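Local atomic coordinates of ulvan Lyase-PL25 (Pseudoalteromonas sp. PLSV, PDB entry 5UAM), a protein that cleaves ulvan, the sulfated rhamnose- and uronic acid-containing cell-wall polysaccharide of green seaweeds, as a polysaccharide lyase with a beta-propeller fold. Residues A[316-324]-A[336-347]; A[353-364]-A[375-383]. All coordinates share one frame; numbering follows the deposited sequence. Where two conformers were deposited one is given.

How the interactions relate
Following the chain from its N terminus, interaction 1 closes first: strand 317-324 turns through a loop and returns as strand 336-342, the two central strands of one four-stranded propeller blade. Edge strand 347-352 completes that blade, and the chain then crosses through the linker 353-361 to the next one. Interaction 2 closes there, pairing strand 362-367 with strand 373-381 and folding the linker over the latter. The two contacts therefore follow in series, neither nested nor crossed, with centres about 17 Å apart. They touch where the blades meet: His339 ND1 lies 2.8 Å from Tyr375 OH, and Gln336 NE2 2.9 Å from Arg359 O, both probable hydrogen bonds.

Interaction 1 of 2, residues A[316-324]-A[336-347]; sequences QPHIAINAG and QTRHVRWNGNEW
Pro317 packs its ring carbons against two tryptophans of 336-347: CD lies beside Trp342 CB, and CG meets Trp347 CH2 at 3.5 Å, the two side chains at about a right angle. Its carbonyl O accepts from Trp342 N (2.9 Å), starting the antiparallel ladder of this hairpin, the inner pair of strands in a propeller blade. His318 comes next: Arg341 CB sits over the centre of its ring, 3.7 Å from the centroid, a CH-pi contact, while at the edge His318 ND1 and His339 NE2 share a hydrogen bond of 2.9 Å. On the face carrying Ile319, Ile321 and Val340, Ile319 CD1 reaches Trp347 CZ3, and Ile321 CG2 lies alongside Val340 CG2 at 4.1 Å. Asn322 OD1 accepts a hydrogen bond from Thr337 OG1 (2.8 Å), the C=O pointing almost straight at the donor. Ala323 CB covers one face of the Arg338 guanidinium, offset toward its rim; Arg338 NE and NH2 hold Gln336 O and OE1 side-on, Gln336 NE2 turning to Arg359 O, and Ala323 N reaches Gln336 O from the opposite face of the carbonyl plane. Since His339 ND1 also bonds Tyr375 OH and His318 NE2 bonds Asp312, both imidazoles are held at both nitrogens, fixing their orientation.

Interaction 2 of 2, residues A[353-364]-A[375-383]; sequences VIPQYERVSRGD and YLTTYNQDN
Tyr357 crosses from the linker to Tyr379 and Asn380, at the open end of the antiparallel beta hairpin 362-367/373-381, the first two strands of a propeller blade. From CB, the Tyr357 chain runs with CG anti to the backbone N (chi1 -176°), which sends the ring toward strand 375-381. CE1 then lies 3.5 Å from Asn380 O, at the ring edge, and CZ packs on Tyr379 CB at 3.6 Å. The Tyr379 ring turns its edge to the Tyr357 face, a T-shaped pair with planes at 79°. At the tip, OH accepts from Asn380 N (3.0 Å) and donates a hydrogen bond to Val360 O, so one hydroxyl bridges linker and strand. Ile354, at the first position of a type II turn, sets CD1 against Tyr379 CD1, and Val353 CG2 lies over the Tyr375 ring face, 3.8 Å from its centroid. Further along, Arg362 O accepts from both Thr378 N and Thr377 OG1, the hydroxyl coming from above the carbonyl plane; Gly363 CA comes within 3.9 Å of Thr377 CA, with no CB to collide with Thr377 there. At the exposed end two waters join Arg359 to Asp382, one through its backbone N and the other through its carbonyl O. Arg359 NH1 also bonds Asp382 O directly at 2.9 Å, in the guanidinium plane and on a lone pair of that oxygen.

Interaction 1 of 2, residues A[316-324]-A[336-347]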
loop_
_atom_site.group_PDB
_atom_site.type_symbol
_atom_site.label_atom_id
_atom_site.label_comp_id
_atom_site.label_asym_id
_atom_site.label_seq_id
_atom_site.Cartn_x
_atom_site.Cartn_y
_atom_site.Cartn_z
ATOM N N GLN A 316 17.990 4.857 -10.289
ATOM C CA GLN A 316 17.078 4.518 -11.370
ATOM C C GLN A 316 15.863 3.793 -10.805
ATOM O O GLN A 316 16.008 2.928 -9.937
ATOM C CB GLN A 316 17.773 3.588 -12.354
ATOM C CG GLN A 316 19.081 4.151 -12.913
ATOM C CD GLN A 316 19.889 3.189 -13.778
ATOM O OE1 GLN A 316 20.364 3.563 -14.853
ATOM N NE2 GLN A 316 20.102 1.984 -13.289
ATOM N N PRO A 317 14.652 4.117 -11.260
ATOM C CA PRO A 317 13.462 3.468 -10.702
ATOM C C PRO A 317 13.224 2.059 -11.215
ATOM O O PRO A 317 13.377 1.755 -12.401
ATOM C CB PRO A 317 12.321 4.391 -11.132
ATOM C CG PRO A 317 12.812 5.004 -12.385
ATOM C CD PRO A 317 14.288 5.246 -12.139
ATOM N N HIS A 318 12.800 1.222 -10.274
ATOM C CA HIS A 318 12.264 -0.106 -10.489
ATOM C C HIS A 318 10.818 -0.107 -10.015
ATOM O O HIS A 318 10.450 0.592 -9.057
ATOM C CB HIS A 318 13.046 -1.109 -9.658
ATOM C CG HIS A 318 14.455 -1.291 -10.097
ATOM N ND1 HIS A 318 14.948 -2.511 -10.500
ATOM C CD2 HIS A 318 15.481 -0.413 -10.203
ATOM C CE1 HIS A 318 16.218 -2.377 -10.834
ATOM N NE2 HIS A 318 16.569 -1.116 -10.652
ATOM N N ILE A 319 10.002 -0.911 -10.685
ATOM C CA ILE A 319 8.562 -0.936 -10.457
ATOM C C ILE A 319 8.089 -2.381 -10.394
ATOM O O ILE A 319 8.442 -3.197 -11.254
ATOM C CB ILE A 319 7.827 -0.202 -11.590
ATOM C CG1 ILE A 319 8.226 1.282 -11.623
ATOM C CG2 ILE A 319 6.315 -0.335 -11.442
ATOM C CD1 ILE A 319 7.666 2.039 -12.811
ATOM N N ALA A 320 7.266 -2.681 -9.386
ATOM C CA ALA A 320 6.492 -3.914 -9.345
ATOM C C ALA A 320 5.087 -3.595 -9.818
ATOM O O ALA A 320 4.445 -2.677 -9.292
ATOM C CB ALA A 320 6.438 -4.467 -7.925
ATOM N N ILE A 321 4.616 -4.332 -10.813
ATOM C CA ILE A 321 3.276 -4.154 -11.352
ATOM C C ILE A 321 2.641 -5.531 -11.467
ATOM O O ILE A 321 3.240 -6.445 -12.038
ATOM C CB ILE A 321 3.300 -3.423 -12.712
ATOM C CG1 ILE A 321 1.896 -3.222 -13.285
ATOM C CG2 ILE A 321 4.216 -4.128 -13.709
ATOM C CD1 ILE A 321 0.996 -2.358 -12.406
ATOM N N ASN A 322 1.429 -5.690 -10.938
ATOM C CA ASN A 322 0.744 -6.957 -11.136
ATOM C C ASN A 322 -0.142 -6.866 -12.359
ATOM O O ASN A 322 -0.776 -5.838 -12.593
ATOM C CB ASN A 322 -0.095 -7.324 -9.911
ATOM C CG ASN A 322 0.736 -7.366 -8.652
ATOM O OD1 ASN A 322 1.488 -8.317 -8.432
ATOM N ND2 ASN A 322 0.640 -6.329 -7.848
ATOM N N ALA A 323 -0.195 -7.940 -13.133
ATOM C CA ALA A 323 -1.047 -7.942 -14.308
ATOM C C ALA A 323 -1.477 -9.361 -14.616
ATOM O O ALA A 323 -0.794 -10.325 -14.255
ATOM C CB ALA A 323 -0.322 -7.338 -15.516
ATOM N N GLY A 324 -2.615 -9.484 -15.294
ATOM C CA GLY A 324 -3.135 -10.795 -15.626
ATOM C C GLY A 324 -4.145 -10.722 -16.748
ATOM O O GLY A 324 -4.686 -9.656 -17.061
ATOM N N GLN A 336 -0.391 -11.601 -11.669
ATOM C CA GLN A 336 0.934 -11.961 -11.179
ATOM C C GLN A 336 1.863 -10.753 -11.199
ATOM O O GLN A 336 1.826 -9.948 -12.141
ATOM C CB GLN A 336 1.553 -13.028 -12.077
ATOM C CG GLN A 336 0.674 -14.254 -12.298
ATOM C CD GLN A 336 -0.447 -14.023 -13.288
ATOM O OE1 GLN A 336 -0.239 -13.468 -14.361
ATOM N NE2 GLN A 336 -1.635 -14.498 -12.955
ATOM N N THR A 337 2.721 -10.639 -10.186
ATOM C CA THR A 337 3.697 -9.555 -10.127
ATOM C C THR A 337 4.726 -9.703 -11.233
ATOM O O THR A 337 5.242 -10.795 -11.477
ATOM C CB THR A 337 4.440 -9.578 -8.790
ATOM O OG1 THR A 337 3.562 -10.010 -7.751
ATOM C CG2 THR A 337 4.983 -8.204 -8.451
ATOM N N ARG A 338 5.036 -8.573 -11.876
ATOM C CA ARG A 338 6.077 -8.455 -12.888
ATOM C C ARG A 338 6.996 -7.292 -12.532
ATOM O O ARG A 338 6.594 -6.353 -11.836
ATOM C CB ARG A 338 5.469 -8.201 -14.264
ATOM C CG ARG A 338 4.504 -9.284 -14.701
ATOM C CD ARG A 338 3.081 -8.775 -14.865
ATOM N NE ARG A 338 2.176 -9.897 -15.082
ATOM C CZ ARG A 338 1.960 -10.489 -16.247
ATOM N NH1 ARG A 338 2.588 -10.084 -17.343
ATOM N NH2 ARG A 338 1.122 -11.510 -16.331
ATOM N N HIS A 339 8.243 -7.359 -13.016
ATOM C CA HIS A 339 9.254 -6.372 -12.656
ATOM C C HIS A 339 9.618 -5.528 -13.870
ATOM O O HIS A 339 9.881 -6.077 -14.950
ATOM C CB HIS A 339 10.519 -7.039 -12.105
ATOM C CG HIS A 339 11.408 -6.068 -11.417
ATOM N ND1 HIS A 339 11.109 -5.580 -10.165
ATOM C CD2 HIS A 339 12.520 -5.412 -11.827
ATOM C CE1 HIS A 339 12.022 -4.696 -9.814
ATOM N NE2 HIS A 339 12.892 -4.583 -10.799
ATOM N N VAL A 340 9.658 -4.201 -13.668
ATOM C CA VAL A 340 9.989 -3.228 -14.709
ATOM C C VAL A 340 11.069 -2.315 -14.152
ATOM O O VAL A 340 11.080 -2.025 -12.955
ATOM C CB VAL A 340 8.718 -2.408 -15.040
ATOM C CG1 VAL A 340 9.040 -1.167 -15.883
ATOM C CG2 VAL A 340 7.686 -3.298 -15.720
ATOM N N ARG A 341 11.995 -1.866 -15.005
ATOM C CA ARG A 341 12.993 -0.915 -14.528
ATOM C C ARG A 341 13.465 -0.001 -15.646
ATOM O O ARG A 341 13.392 -0.321 -16.835
ATOM C CB ARG A 341 14.205 -1.604 -13.896
ATOM C CG ARG A 341 15.050 -2.382 -14.882
ATOM C CD ARG A 341 16.157 -3.147 -14.180
ATOM N NE ARG A 341 16.979 -3.871 -15.139
ATOM C CZ ARG A 341 18.077 -3.387 -15.712
ATOM N NH1 ARG A 341 18.516 -2.168 -15.409
ATOM N NH2 ARG A 341 18.758 -4.126 -16.584
ATOM N N TRP A 342 13.971 1.154 -15.223
ATOM C CA TRP A 342 14.620 2.114 -16.103
ATOM C C TRP A 342 16.110 1.816 -16.130
ATOM O O TRP A 342 16.753 1.794 -15.082
ATOM C CB TRP A 342 14.382 3.511 -15.537
ATOM C CG TRP A 342 15.053 4.635 -16.288
ATOM C CD1 TRP A 342 16.140 5.360 -15.888
ATOM C CD2 TRP A 342 14.663 5.167 -17.554
ATOM N NE1 TRP A 342 16.458 6.296 -16.836
ATOM C CE2 TRP A 342 15.556 6.215 -17.867
ATOM C CE3 TRP A 342 13.634 4.873 -18.447
ATOM C CZ2 TRP A 342 15.454 6.959 -19.043
ATOM C CZ3 TRP A 342 13.530 5.600 -19.603
ATOM C CH2 TRP A 342 14.430 6.647 -19.894
ATOM N N ASN A 343 16.659 1.575 -17.317
ATOM C CA ASN A 343 18.052 1.160 -17.406
ATOM C C ASN A 343 18.991 2.322 -17.654
ATOM O O ASN A 343 20.179 2.095 -17.893
ATOM C CB ASN A 343 18.248 0.084 -18.476
ATOM C CG ASN A 343 18.101 0.611 -19.884
ATOM O OD1 ASN A 343 18.040 1.819 -20.137
ATOM N ND2 ASN A 343 18.073 -0.313 -20.829
ATOM N N GLY A 344 18.483 3.553 -17.609
ATOM C CA GLY A 344 19.235 4.744 -17.879
ATOM C C GLY A 344 18.911 5.340 -19.224
ATOM O O GLY A 344 19.136 6.536 -19.427
ATOM N N ASN A 345 18.364 4.544 -20.145
ATOM C CA ASN A 345 18.006 5.049 -21.462
ATOM C C ASN A 345 16.590 4.667 -21.866
ATOM O O ASN A 345 15.965 5.381 -22.659
ATOM C CB ASN A 345 18.994 4.562 -22.519
ATOM C CG ASN A 345 20.389 5.074 -22.267
ATOM O OD1 ASN A 345 20.715 6.197 -22.608
ATOM N ND2 ASN A 345 21.199 4.260 -21.605
ATOM N N GLU A 346 16.084 3.551 -21.345
ATOM C CA GLU A 346 14.755 3.090 -21.705
ATOM C C GLU A 346 14.203 2.249 -20.570
ATOM O O GLU A 346 14.942 1.760 -19.712
ATOM C CB GLU A 346 14.761 2.277 -23.007
ATOM C CG GLU A 346 15.586 1.002 -22.946
ATOM C CD GLU A 346 16.775 0.983 -23.913
ATOM O OE1 GLU A 346 16.756 1.736 -24.918
ATOM O OE2 GLU A 346 17.731 0.205 -23.669
ATOM N N TRP A 347 12.884 2.103 -20.556
ATOM C CA TRP A 347 12.243 1.163 -19.653
ATOM C C TRP A 347 12.320 -0.235 -20.247
ATOM O O TRP A 347 12.082 -0.435 -21.447
ATOM C CB TRP A 347 10.777 1.539 -19.456
ATOM C CG TRP A 347 10.545 2.818 -18.740
ATOM C CD1 TRP A 347 10.280 4.043 -19.300
ATOM C CD2 TRP A 347 10.554 3.012 -17.332
ATOM N NE1 TRP A 347 10.107 4.984 -18.302
ATOM C CE2 TRP A 347 10.274 4.376 -17.088
ATOM C CE3 TRP A 347 10.761 2.165 -16.241
ATOM C CZ2 TRP A 347 10.197 4.894 -15.798
ATOM C CZ3 TRP A 347 10.685 2.694 -14.965
ATOM C CH2 TRP A 347 10.404 4.054 -14.758
HETATM O O HOH W 1 21.237 0.094 -15.277
#

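Interaction 2 of 2, residues A[353-364]-A[375-383]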
loop_
_atom_site.group_PDB
_atom_site.type_symbol
_atom_site.label_atom_id
_atom_site.label_comp_id
_atom_site.label_asym_id
_atom_site.label_seq_id
_atom_site.Cartn_x
_atom_site.Cartn_y
_atom_site.Cartn_z
ATOM N N VAL A 353 7.737 -12.281 -12.002
ATOM C CA VAL A 353 8.694 -12.669 -10.972
ATOM C C VAL A 353 8.731 -14.182 -10.828
ATOM O O VAL A 353 9.801 -14.799 -10.876
ATOM C CB VAL A 353 8.354 -11.977 -9.640
ATOM C CG1 VAL A 353 9.257 -12.494 -8.527
ATOM C CG2 VAL A 353 8.475 -10.438 -9.755
ATOM N N ILE A 354 7.567 -14.803 -10.658
ATOM C CA ILE A 354 7.465 -16.255 -10.530
ATOM C C ILE A 354 7.241 -16.822 -11.931
ATOM O O ILE A 354 6.166 -16.593 -12.510
ATOM C CB ILE A 354 6.337 -16.655 -9.573
ATOM C CG1 ILE A 354 6.577 -15.996 -8.206
ATOM C CG2 ILE A 354 6.301 -18.182 -9.467
ATOM C CD1 ILE A 354 5.462 -16.221 -7.170
ATOM N N PRO A 355 8.197 -17.553 -12.499
ATOM C CA PRO A 355 8.054 -17.997 -13.891
ATOM C C PRO A 355 6.854 -18.920 -14.070
ATOM O O PRO A 355 6.588 -19.793 -13.243
ATOM C CB PRO A 355 9.364 -18.746 -14.169
ATOM C CG PRO A 355 10.252 -18.513 -13.021
ATOM C CD PRO A 355 9.427 -18.054 -11.866
ATOM N N GLN A 356 6.114 -18.693 -15.156
ATOM C CA GLN A 356 5.003 -19.548 -15.576
ATOM C C GLN A 356 3.878 -19.646 -14.546
ATOM O O GLN A 356 3.027 -20.536 -14.631
ATOM C CB GLN A 356 5.482 -20.949 -15.971
ATOM C CG GLN A 356 6.301 -20.995 -17.263
ATOM C CD GLN A 356 7.771 -20.674 -17.043
ATOM O OE1 GLN A 356 8.420 -21.246 -16.162
ATOM N NE2 GLN A 356 8.306 -19.757 -17.848
ATOM N N TYR A 357 3.823 -18.752 -13.569
ATOM C CA TYR A 357 2.765 -18.818 -12.574
ATOM C C TYR A 357 1.535 -18.108 -13.124
ATOM O O TYR A 357 1.637 -17.046 -13.739
ATOM C CB TYR A 357 3.251 -18.156 -11.284
ATOM C CG TYR A 357 2.319 -18.213 -10.088
ATOM C CD1 TYR A 357 2.081 -19.407 -9.379
ATOM C CD2 TYR A 357 1.708 -17.070 -9.640
ATOM C CE1 TYR A 357 1.222 -19.412 -8.262
ATOM C CE2 TYR A 357 0.869 -17.076 -8.542
ATOM C CZ TYR A 357 0.631 -18.225 -7.859
ATOM O OH TYR A 357 -0.218 -18.174 -6.759
ATOM N N GLU A 358 0.373 -18.718 -12.934
ATOM C CA GLU A 358 -0.865 -18.214 -13.518
ATOM C C GLU A 358 -1.920 -17.872 -12.478
ATOM O O GLU A 358 -3.055 -17.553 -12.859
ATOM C CB GLU A 358 -1.455 -19.243 -14.494
ATOM C CG GLU A 358 -0.505 -19.690 -15.599
ATOM C CD GLU A 358 -0.203 -18.597 -16.611
ATOM O OE1 GLU A 358 0.630 -18.845 -17.511
ATOM O OE2 GLU A 358 -0.790 -17.494 -16.510
ATOM N N ARG A 359 -1.607 -17.968 -11.186
ATOM C CA ARG A 359 -2.554 -17.646 -10.133
ATOM C C ARG A 359 -2.195 -16.265 -9.587
ATOM O O ARG A 359 -1.547 -15.468 -10.275
ATOM C CB ARG A 359 -2.588 -18.775 -9.087
ATOM C CG ARG A 359 -2.988 -20.141 -9.654
ATOM C CD ARG A 359 -2.959 -21.239 -8.573
ATOM N NE ARG A 359 -3.934 -20.993 -7.506
ATOM C CZ ARG A 359 -3.941 -21.624 -6.331
ATOM N NH1 ARG A 359 -3.021 -22.537 -6.055
ATOM N NH2 ARG A 359 -4.865 -21.339 -5.422
ATOM N N VAL A 360 -2.592 -15.973 -8.357
ATOM C CA VAL A 360 -2.374 -14.655 -7.774
ATOM C C VAL A 360 -1.011 -14.613 -7.095
ATOM O O VAL A 360 -0.691 -15.474 -6.265
ATOM C CB VAL A 360 -3.478 -14.316 -6.761
ATOM C CG1 VAL A 360 -3.202 -12.966 -6.111
ATOM C CG2 VAL A 360 -4.857 -14.359 -7.418
ATOM N N SER A 361 -0.218 -13.588 -7.400
ATOM C CA SER A 361 0.989 -13.332 -6.627
ATOM C C SER A 361 1.083 -11.846 -6.330
ATOM O O SER A 361 0.633 -11.017 -7.116
ATOM C CB SER A 361 2.272 -13.809 -7.302
ATOM O OG SER A 361 2.431 -13.157 -8.557
ATOM N N ARG A 362 1.671 -11.524 -5.177
ATOM C CA ARG A 362 1.899 -10.155 -4.740
ATOM C C ARG A 362 3.255 -10.107 -4.056
ATOM O O ARG A 362 3.706 -11.107 -3.502
ATOM C CB ARG A 362 0.829 -9.694 -3.732
ATOM C CG ARG A 362 -0.573 -9.630 -4.295
ATOM C CD ARG A 362 -0.733 -8.520 -5.323
ATOM N NE ARG A 362 -2.122 -8.438 -5.749
ATOM C CZ ARG A 362 -2.625 -9.035 -6.828
ATOM N NH1 ARG A 362 -1.857 -9.780 -7.613
ATOM N NH2 ARG A 362 -3.910 -8.905 -7.106
ATOM N N GLY A 363 3.904 -8.954 -4.048
ATOM C CA GLY A 363 5.167 -8.885 -3.340
ATOM C C GLY A 363 5.745 -7.492 -3.409
ATOM O O GLY A 363 5.445 -6.729 -4.322
ATOM N N ASP A 364 6.581 -7.184 -2.436
ATOM C CA ASP A 364 7.416 -5.985 -2.463
ATOM C C ASP A 364 8.854 -6.431 -2.675
ATOM O O ASP A 364 9.199 -7.613 -2.524
ATOM C CB ASP A 364 7.259 -5.190 -1.158
ATOM C CG ASP A 364 7.701 -3.731 -1.252
ATOM O OD1 ASP A 364 8.022 -3.226 -2.358
ATOM O OD2 ASP A 364 7.691 -3.066 -0.191
ATOM N N TYR A 375 12.577 -10.028 -4.240
ATOM C CA TYR A 375 11.190 -9.891 -3.818
ATOM C C TYR A 375 10.930 -10.796 -2.633
ATOM O O TYR A 375 11.425 -11.927 -2.586
ATOM C CB TYR A 375 10.228 -10.343 -4.917
ATOM C CG TYR A 375 9.879 -9.287 -5.936
ATOM C CD1 TYR A 375 10.734 -9.006 -6.986
ATOM C CD2 TYR A 375 8.703 -8.565 -5.838
ATOM C CE1 TYR A 375 10.422 -8.030 -7.912
ATOM C CE2 TYR A 375 8.368 -7.597 -6.761
ATOM C CZ TYR A 375 9.233 -7.323 -7.796
ATOM O OH TYR A 375 8.891 -6.345 -8.714
ATOM N N LEU A 376 10.135 -10.306 -1.699
ATOM C CA LEU A 376 9.474 -11.168 -0.729
ATOM C C LEU A 376 8.023 -11.222 -1.202
ATOM O O LEU A 376 7.306 -10.209 -1.172
ATOM C CB LEU A 376 9.638 -10.624 0.686
ATOM C CG LEU A 376 9.110 -11.512 1.808
ATOM C CD1 LEU A 376 9.632 -12.935 1.700
ATOM C CD2 LEU A 376 9.503 -10.939 3.171
ATOM N N THR A 377 7.628 -12.376 -1.735
ATOM C CA THR A 377 6.381 -12.488 -2.476
ATOM C C THR A 377 5.531 -13.619 -1.928
ATOM O O THR A 377 6.044 -14.658 -1.503
ATOM C CB THR A 377 6.657 -12.635 -3.983
ATOM O OG1 THR A 377 5.464 -13.015 -4.689
ATOM C CG2 THR A 377 7.683 -13.649 -4.222
ATOM N N THR A 378 4.225 -13.401 -1.922
ATOM C CA THR A 378 3.302 -14.462 -1.557
ATOM C C THR A 378 2.571 -14.991 -2.782
ATOM O O THR A 378 2.200 -14.238 -3.687
ATOM C CB THR A 378 2.326 -14.058 -0.444
ATOM O OG1 THR A 378 1.536 -15.195 -0.071
ATOM C CG2 THR A 378 1.388 -12.986 -0.876
ATOM N N TYR A 379 2.349 -16.297 -2.775
ATOM C CA TYR A 379 1.643 -17.015 -3.820
ATOM C C TYR A 379 1.050 -18.243 -3.157
ATOM O O TYR A 379 1.363 -18.548 -2.009
ATOM C CB TYR A 379 2.599 -17.348 -4.975
ATOM C CG TYR A 379 3.681 -18.348 -4.641
ATOM C CD1 TYR A 379 4.874 -17.968 -4.035
ATOM C CD2 TYR A 379 3.512 -19.678 -4.948
ATOM C CE1 TYR A 379 5.858 -18.917 -3.752
ATOM C CE2 TYR A 379 4.480 -20.629 -4.656
ATOM C CZ TYR A 379 5.655 -20.240 -4.064
ATOM O OH TYR A 379 6.611 -21.192 -3.783
ATOM N N ASN A 380 0.162 -18.939 -3.851
ATOM C CA ASN A 380 -0.365 -20.184 -3.323
ATOM C C ASN A 380 0.128 -21.358 -4.154
ATOM O O ASN A 380 0.320 -21.258 -5.370
ATOM C CB ASN A 380 -1.896 -20.173 -3.179
ATOM C CG ASN A 380 -2.360 -19.590 -1.824
ATOM O OD1 ASN A 380 -1.824 -18.570 -1.361
ATOM N ND2 ASN A 380 -3.345 -20.225 -1.194
ATOM N N GLN A 381 0.359 -22.469 -3.471
ATOM C CA GLN A 381 0.635 -23.741 -4.112
ATOM C C GLN A 381 -0.466 -24.656 -3.621
ATOM O O GLN A 381 -0.533 -24.973 -2.426
ATOM C CB GLN A 381 2.012 -24.303 -3.763
ATOM C CG GLN A 381 2.253 -25.611 -4.534
ATOM C CD GLN A 381 3.591 -26.266 -4.256
ATOM O OE1 GLN A 381 4.046 -26.328 -3.114
ATOM N NE2 GLN A 381 4.225 -26.778 -5.310
ATOM N N ASP A 382 -1.342 -25.065 -4.530
ATOM C CA ASP A 382 -2.537 -25.805 -4.150
ATOM C C ASP A 382 -3.274 -24.897 -3.165
ATOM O O ASP A 382 -3.444 -23.703 -3.453
ATOM C CB ASP A 382 -2.129 -27.178 -3.632
ATOM C CG ASP A 382 -1.309 -27.973 -4.649
ATOM O OD1 ASP A 382 -1.661 -27.952 -5.848
ATOM O OD2 ASP A 382 -0.309 -28.607 -4.248
ATOM N N ASN A 383 -3.696 -25.394 -2.007
ATOM C CA ASN A 383 -4.411 -24.580 -1.037
ATOM C C ASN A 383 -3.501 -24.022 0.043
ATOM O O ASN A 383 -3.996 -23.512 1.055
ATOM C CB ASN A 383 -5.547 -25.387 -0.419
ATOM C CG ASN A 383 -6.848 -25.186 -1.153
ATOM O OD1 ASN A 383 -7.353 -26.096 -1.811
ATOM N ND2 ASN A 383 -7.398 -23.978 -1.049
HETATM O O HOH W 2 -1.186 -24.336 -7.379
HETATM O O HOH W 3 -5.862 -21.656 -2.767
#